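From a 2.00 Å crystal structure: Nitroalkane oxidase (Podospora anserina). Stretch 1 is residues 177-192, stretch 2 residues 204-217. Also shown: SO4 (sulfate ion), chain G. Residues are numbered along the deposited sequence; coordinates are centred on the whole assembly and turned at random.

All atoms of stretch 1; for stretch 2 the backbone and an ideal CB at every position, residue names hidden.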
# COMPACT_ATOMS: atom_id res chain seq x y z
N TRP A 177 -9.74 35.75 -20.31
CA TRP A 177 -9.12 35.35 -21.57
C TRP A 177 -7.92 36.23 -21.96
O TRP A 177 -6.98 35.75 -22.60
CB TRP A 177 -10.14 35.37 -22.71
CG TRP A 177 -11.26 34.41 -22.52
CD1 TRP A 177 -12.58 34.71 -22.32
CD2 TRP A 177 -11.17 32.97 -22.52
NE1 TRP A 177 -13.32 33.56 -22.20
CE2 TRP A 177 -12.48 32.48 -22.31
CE3 TRP A 177 -10.12 32.06 -22.67
CZ2 TRP A 177 -12.77 31.12 -22.24
CZ3 TRP A 177 -10.40 30.70 -22.60
CH2 TRP A 177 -11.72 30.24 -22.40
N ASP A 178 -7.97 37.50 -21.56
CA ASP A 178 -6.96 38.46 -21.96
C ASP A 178 -6.04 38.83 -20.79
O ASP A 178 -5.22 39.75 -20.89
CB ASP A 178 -7.60 39.71 -22.59
CG ASP A 178 -8.38 40.55 -21.60
OD1 ASP A 178 -8.49 40.16 -20.41
OD2 ASP A 178 -8.90 41.61 -22.02
N PHE A 179 -6.20 38.11 -19.68
CA PHE A 179 -5.34 38.28 -18.52
C PHE A 179 -5.51 39.61 -17.78
O PHE A 179 -4.68 39.99 -16.98
CB PHE A 179 -3.87 38.04 -18.92
CG PHE A 179 -3.64 36.68 -19.51
CD1 PHE A 179 -4.17 35.56 -18.89
CD2 PHE A 179 -2.93 36.52 -20.68
CE1 PHE A 179 -3.98 34.30 -19.43
CE2 PHE A 179 -2.73 35.27 -21.23
CZ PHE A 179 -3.26 34.16 -20.59
N LYS A 180 -6.61 40.30 -18.03
CA LYS A 180 -6.87 41.54 -17.32
C LYS A 180 -8.07 41.41 -16.37
O LYS A 180 -8.62 42.42 -15.92
CB LYS A 180 -7.05 42.70 -18.30
CG LYS A 180 -5.77 43.04 -19.07
CD LYS A 180 -5.97 44.27 -19.95
CE LYS A 180 -4.77 44.53 -20.85
NZ LYS A 180 -3.48 44.50 -20.08
N GLY A 181 -8.47 40.18 -16.09
CA GLY A 181 -9.53 39.91 -15.13
C GLY A 181 -10.74 39.25 -15.73
O GLY A 181 -11.25 39.65 -16.78
N CYS A 182 -11.23 38.20 -15.07
CA CYS A 182 -12.36 37.47 -15.61
C CYS A 182 -13.67 38.25 -15.40
O CYS A 182 -13.69 39.28 -14.73
CB CYS A 182 -12.44 36.07 -14.98
SG CYS A 182 -12.98 36.07 -13.24
N ASP A 183 -14.77 37.74 -15.96
CA ASP A 183 -16.08 38.38 -15.82
C ASP A 183 -16.59 38.45 -14.38
O ASP A 183 -17.16 39.46 -13.97
CB ASP A 183 -17.12 37.64 -16.67
CG ASP A 183 -16.71 37.55 -18.13
OD1 ASP A 183 -17.28 38.29 -18.95
OD2 ASP A 183 -15.82 36.73 -18.45
N LEU A 184 -16.43 37.36 -13.63
CA LEU A 184 -17.01 37.31 -12.29
C LEU A 184 -16.13 36.50 -11.35
O LEU A 184 -16.02 35.29 -11.48
CB LEU A 184 -18.41 36.70 -12.35
CG LEU A 184 -19.15 36.68 -11.01
CD1 LEU A 184 -19.21 38.10 -10.48
CD2 LEU A 184 -20.56 36.11 -11.19
N ALA A 185 -15.49 37.18 -10.40
CA ALA A 185 -14.64 36.49 -9.43
C ALA A 185 -15.30 36.54 -8.06
O ALA A 185 -15.74 37.61 -7.62
CB ALA A 185 -13.25 37.16 -9.37
N CYS A 186 -15.39 35.39 -7.38
CA CYS A 186 -15.81 35.37 -5.98
C CYS A 186 -14.55 35.39 -5.11
O CYS A 186 -13.87 34.37 -4.98
CB CYS A 186 -16.63 34.13 -5.67
SG CYS A 186 -18.27 34.15 -6.45
N VAL A 187 -14.24 36.55 -4.54
CA VAL A 187 -12.96 36.71 -3.84
C VAL A 187 -13.15 36.47 -2.36
O VAL A 187 -13.90 37.18 -1.68
CB VAL A 187 -12.33 38.09 -4.09
CG1 VAL A 187 -10.96 38.20 -3.37
CG2 VAL A 187 -12.16 38.31 -5.58
N VAL A 188 -12.48 35.43 -1.88
CA VAL A 188 -12.52 35.11 -0.48
C VAL A 188 -11.42 35.89 0.21
O VAL A 188 -10.24 35.82 -0.17
CB VAL A 188 -12.32 33.61 -0.26
CG1 VAL A 188 -12.47 33.26 1.24
CG2 VAL A 188 -13.34 32.84 -1.09
N CYS A 189 -11.81 36.66 1.21
CA CYS A 189 -10.86 37.53 1.87
C CYS A 189 -11.23 37.74 3.34
O CYS A 189 -12.28 37.28 3.80
CB CYS A 189 -10.81 38.87 1.14
SG CYS A 189 -12.44 39.61 0.87
N ARG A 190 -10.36 38.43 4.07
CA ARG A 190 -10.69 38.77 5.44
C ARG A 190 -10.93 40.27 5.66
O ARG A 190 -10.18 41.13 5.15
CB ARG A 190 -9.67 38.20 6.43
CG ARG A 190 -8.38 38.93 6.48
CD ARG A 190 -7.47 38.37 7.55
NE ARG A 190 -6.10 38.74 7.23
CZ ARG A 190 -5.56 39.90 7.58
NH1 ARG A 190 -6.27 40.78 8.27
NH2 ARG A 190 -4.31 40.19 7.23
N ASP A 191 -11.99 40.57 6.40
CA ASP A 191 -12.35 41.94 6.73
C ASP A 191 -11.28 42.51 7.66
O ASP A 191 -11.00 41.94 8.71
CB ASP A 191 -13.71 41.95 7.43
CG ASP A 191 -14.15 43.34 7.87
OD1 ASP A 191 -13.57 44.34 7.41
OD2 ASP A 191 -15.10 43.42 8.69
N ALA A 192 -10.67 43.61 7.25
CA ALA A 192 -9.67 44.26 8.08
C ALA A 192 -10.13 45.67 8.50
O ALA A 192 -9.32 46.48 8.94
CB ALA A 192 -8.32 44.31 7.34
N UNK A 204 -14.63 34.57 11.98
CA UNK A 204 -15.55 35.71 12.12
C UNK A 204 -15.30 36.87 11.15
O UNK A 204 -16.16 37.73 10.97
CB UNK A 204 -15.47 36.24 13.55
N UNK A 205 -14.09 36.94 10.58
CA UNK A 205 -13.71 38.04 9.68
C UNK A 205 -13.81 37.68 8.19
O UNK A 205 -13.62 38.53 7.31
CB UNK A 205 -12.28 38.48 9.99
N UNK A 206 -14.09 36.42 7.90
CA UNK A 206 -14.04 35.96 6.51
C UNK A 206 -15.28 36.34 5.70
O UNK A 206 -16.42 36.17 6.16
CB UNK A 206 -13.86 34.44 6.48
N UNK A 207 -15.03 36.90 4.52
CA UNK A 207 -16.07 37.37 3.61
C UNK A 207 -15.88 36.78 2.22
O UNK A 207 -14.81 36.29 1.89
CB UNK A 207 -16.07 38.90 3.54
N UNK A 208 -16.93 36.85 1.41
CA UNK A 208 -16.77 36.68 -0.03
C UNK A 208 -17.31 37.94 -0.72
O UNK A 208 -18.44 38.37 -0.47
CB UNK A 208 -17.49 35.42 -0.52
N UNK A 209 -16.48 38.54 -1.56
CA UNK A 209 -16.88 39.76 -2.28
C UNK A 209 -16.72 39.52 -3.76
O UNK A 209 -15.68 39.04 -4.21
CB UNK A 209 -16.06 40.97 -1.84
N UNK A 210 -17.76 39.86 -4.53
CA UNK A 210 -17.70 39.77 -5.97
C UNK A 210 -16.80 40.85 -6.55
O UNK A 210 -16.76 41.98 -6.05
CB UNK A 210 -19.11 39.87 -6.57
N UNK A 211 -16.07 40.48 -7.60
CA UNK A 211 -15.30 41.43 -8.40
C UNK A 211 -15.50 41.10 -9.88
O UNK A 211 -15.15 40.01 -10.34
CB UNK A 211 -13.82 41.39 -8.03
N UNK A 212 -16.07 42.05 -10.62
CA UNK A 212 -16.35 41.85 -12.03
C UNK A 212 -15.28 42.52 -12.87
O UNK A 212 -14.55 43.39 -12.38
CB UNK A 212 -17.74 42.39 -12.39
N UNK A 213 -15.17 42.12 -14.13
CA UNK A 213 -14.26 42.81 -15.04
C UNK A 213 -14.62 44.31 -15.13
O UNK A 213 -13.74 45.16 -15.18
CB UNK A 213 -14.31 42.16 -16.43
N UNK A 214 -15.91 44.62 -15.11
CA UNK A 214 -16.36 46.02 -15.10
C UNK A 214 -15.82 46.79 -13.88
O UNK A 214 -15.42 47.94 -14.02
CB UNK A 214 -17.89 46.08 -15.11
N UNK A 215 -15.81 46.16 -12.71
CA UNK A 215 -15.20 46.76 -11.51
C UNK A 215 -13.72 47.05 -11.75
O UNK A 215 -13.23 48.13 -11.43
CB UNK A 215 -15.36 45.84 -10.30
N UNK A 216 -13.01 46.06 -12.29
CA UNK A 216 -11.58 46.20 -12.53
C UNK A 216 -11.28 47.34 -13.49
O UNK A 216 -10.37 48.12 -13.26
CB UNK A 216 -11.01 44.89 -13.08
N UNK A 217 -12.06 47.44 -14.56
CA UNK A 217 -11.85 48.48 -15.56
C UNK A 217 -12.14 49.85 -14.95
O UNK A 217 -11.46 50.83 -15.23
CB UNK A 217 -12.73 48.24 -16.79
S SO4 G . -3.86 44.01 8.39
O1 SO4 G . -2.41 44.14 8.49
O2 SO4 G . -4.22 43.76 6.99
O3 SO4 G . -4.30 42.89 9.22
O4 SO4 G . -4.49 45.26 8.82

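Position 204 has nothing of stretch 1 within reach of its CB, so the contact sets no rule; it is Asn204. At 205 CB points toward stretch 1, 3.9 Å from Asp191 O, and the carboxylate of Asp191 lies nearby. A long polar or basic chain would suit. Lys205 takes the site: its NZ stays 4.5 Å from Asp191 OD2, beyond a salt bridge, and a water joins the two, while its backbone O accepts from Asp191 N (2.8 Å).

From 206 the backbone runs antiparallel to strand 184-191, and side chains alternate between the sheet's two faces. Position 206 shares a face with Val188 and Arg190; a beta-branched or other aliphatic residue would fit. Val206 sets CG1 4.0 Å from Val188 CG1. Position 207 lies on the other face, paired with Cys189 through two backbone hydrogen bonds, with Asp191 further along. Medium or long apolar chains could serve. Met207 reaches out until SD is 3.7 Å from Asp191 CB.

Position 208 returns to the face of Cys186 and Val188, whose apolar surfaces invite valine, isoleucine or leucine. Ile208 touches both, CG2 lying 3.8 Å from Cys186 CB and CG1 4.1 Å from Val188 CG2. At 209 the CB is 4.7 Å from Cys189 SG, and again an aliphatic chain is expected; Ile209 brings CD1 to 4.1 Å from that sulfur, while its N and O bond to Val187.

Position 210 faces Leu184 and Cys186, with CB 4.3 Å from Leu184 CD1. Leucine, isoleucine or methionine would all be plausible. The end of Leu210 comes nearer stretch 1, placing CD2 3.5 Å from Cys186 SG. Position 211 sits across from small Ala185 and beside Val187, room for a branched chain; Val211 meets Val187 CG2 with its own CG2 at 3.8 Å.

At 212 the following backbone turns into a helix, which favours serine, threonine, aspartate or asparagine as a cap. Thr212 OG1 accepts from the backbone N of position 215 (3.0 Å), and its CG2 packs 3.9 Å from Leu184 CD1.

Position 213 points toward stretch 1, where Gly181 O lies 4.0 Å from the CB and the carboxylate of Asp178 lies farther out, an acceptor for a long donor, lysine or arginine. Arg213 answers both, NH2 making a salt bridge to Asp178 OD2 (2.9 Å) and NH1 bonding Gly181 O (3.0 Å), with Lys180 CB over one guanidinium face.

Positions 214, 215 and 217 point sideways, out of contact: Ala214, Asp215 and Asp217, the last holding Arg213 NE by its OD1 (2.9 Å). Position 216 points toward bare Gly181, suiting an aliphatic chain; Leu216 lays CD1 3.7 Å from Gly181 CA, where a CB would clash.

Stretch 2, residues 204-217: NKVMIILVTRADLD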
# COMPACT_ATOMS: atom_id res chain seq x y z
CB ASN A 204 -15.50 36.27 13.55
CG ASN A 204 -16.04 35.29 14.61
OD1 ASN A 204 -16.60 34.24 14.29
ND2 ASN A 204 -15.88 35.66 15.88
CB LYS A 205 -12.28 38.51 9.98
CG LYS A 205 -11.98 38.68 11.46
CD LYS A 205 -12.82 39.81 12.06
CE LYS A 205 -12.17 41.17 11.83
NZ LYS A 205 -12.97 42.25 12.51
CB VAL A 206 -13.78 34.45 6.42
CG1 VAL A 206 -13.74 34.00 4.95
CG2 VAL A 206 -12.47 34.14 7.10
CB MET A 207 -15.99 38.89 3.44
CG MET A 207 -15.93 39.73 4.69
SD MET A 207 -15.65 41.46 4.29
CE MET A 207 -17.15 41.88 3.43
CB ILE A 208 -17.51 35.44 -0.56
CG1 ILE A 208 -17.02 34.18 0.17
CG2 ILE A 208 -17.33 35.31 -2.09
CD1 ILE A 208 -17.72 32.90 -0.28
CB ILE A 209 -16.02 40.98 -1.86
CG1 ILE A 209 -16.02 41.12 -0.34
CG2 ILE A 209 -16.51 42.25 -2.53
CD1 ILE A 209 -15.34 42.37 0.16
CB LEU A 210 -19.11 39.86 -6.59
CG LEU A 210 -20.12 38.82 -6.09
CD1 LEU A 210 -21.47 38.96 -6.82
CD2 LEU A 210 -19.53 37.40 -6.21
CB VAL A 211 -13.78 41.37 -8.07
CG1 VAL A 211 -12.99 42.30 -9.01
CG2 VAL A 211 -13.53 41.73 -6.62
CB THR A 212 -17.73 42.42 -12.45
OG1 THR A 212 -17.71 43.85 -12.36
CG2 THR A 212 -18.83 41.87 -11.55
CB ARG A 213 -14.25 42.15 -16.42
CG ARG A 213 -13.43 42.90 -17.46
CD ARG A 213 -11.98 43.19 -17.00
NE ARG A 213 -11.23 43.71 -18.15
CZ ARG A 213 -10.61 42.94 -19.04
NH1 ARG A 213 -10.60 41.62 -18.89
NH2 ARG A 213 -9.99 43.49 -20.08
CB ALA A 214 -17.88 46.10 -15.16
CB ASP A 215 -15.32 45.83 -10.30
CG ASP A 215 -16.75 45.68 -9.79
OD1 ASP A 215 -17.49 46.68 -9.73
OD2 ASP A 215 -17.12 44.55 -9.41
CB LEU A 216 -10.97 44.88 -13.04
CG LEU A 216 -11.03 43.75 -12.01
CD1 LEU A 216 -10.45 42.47 -12.58
CD2 LEU A 216 -10.30 44.13 -10.72
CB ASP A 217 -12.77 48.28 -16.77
CG ASP A 217 -12.41 47.06 -17.61
OD1 ASP A 217 -11.30 46.49 -17.44
OD2 ASP A 217 -13.25 46.68 -18.46
O HOH W 1 -12.84 39.62 -11.92
O HOH W 2 -15.19 41.78 10.77
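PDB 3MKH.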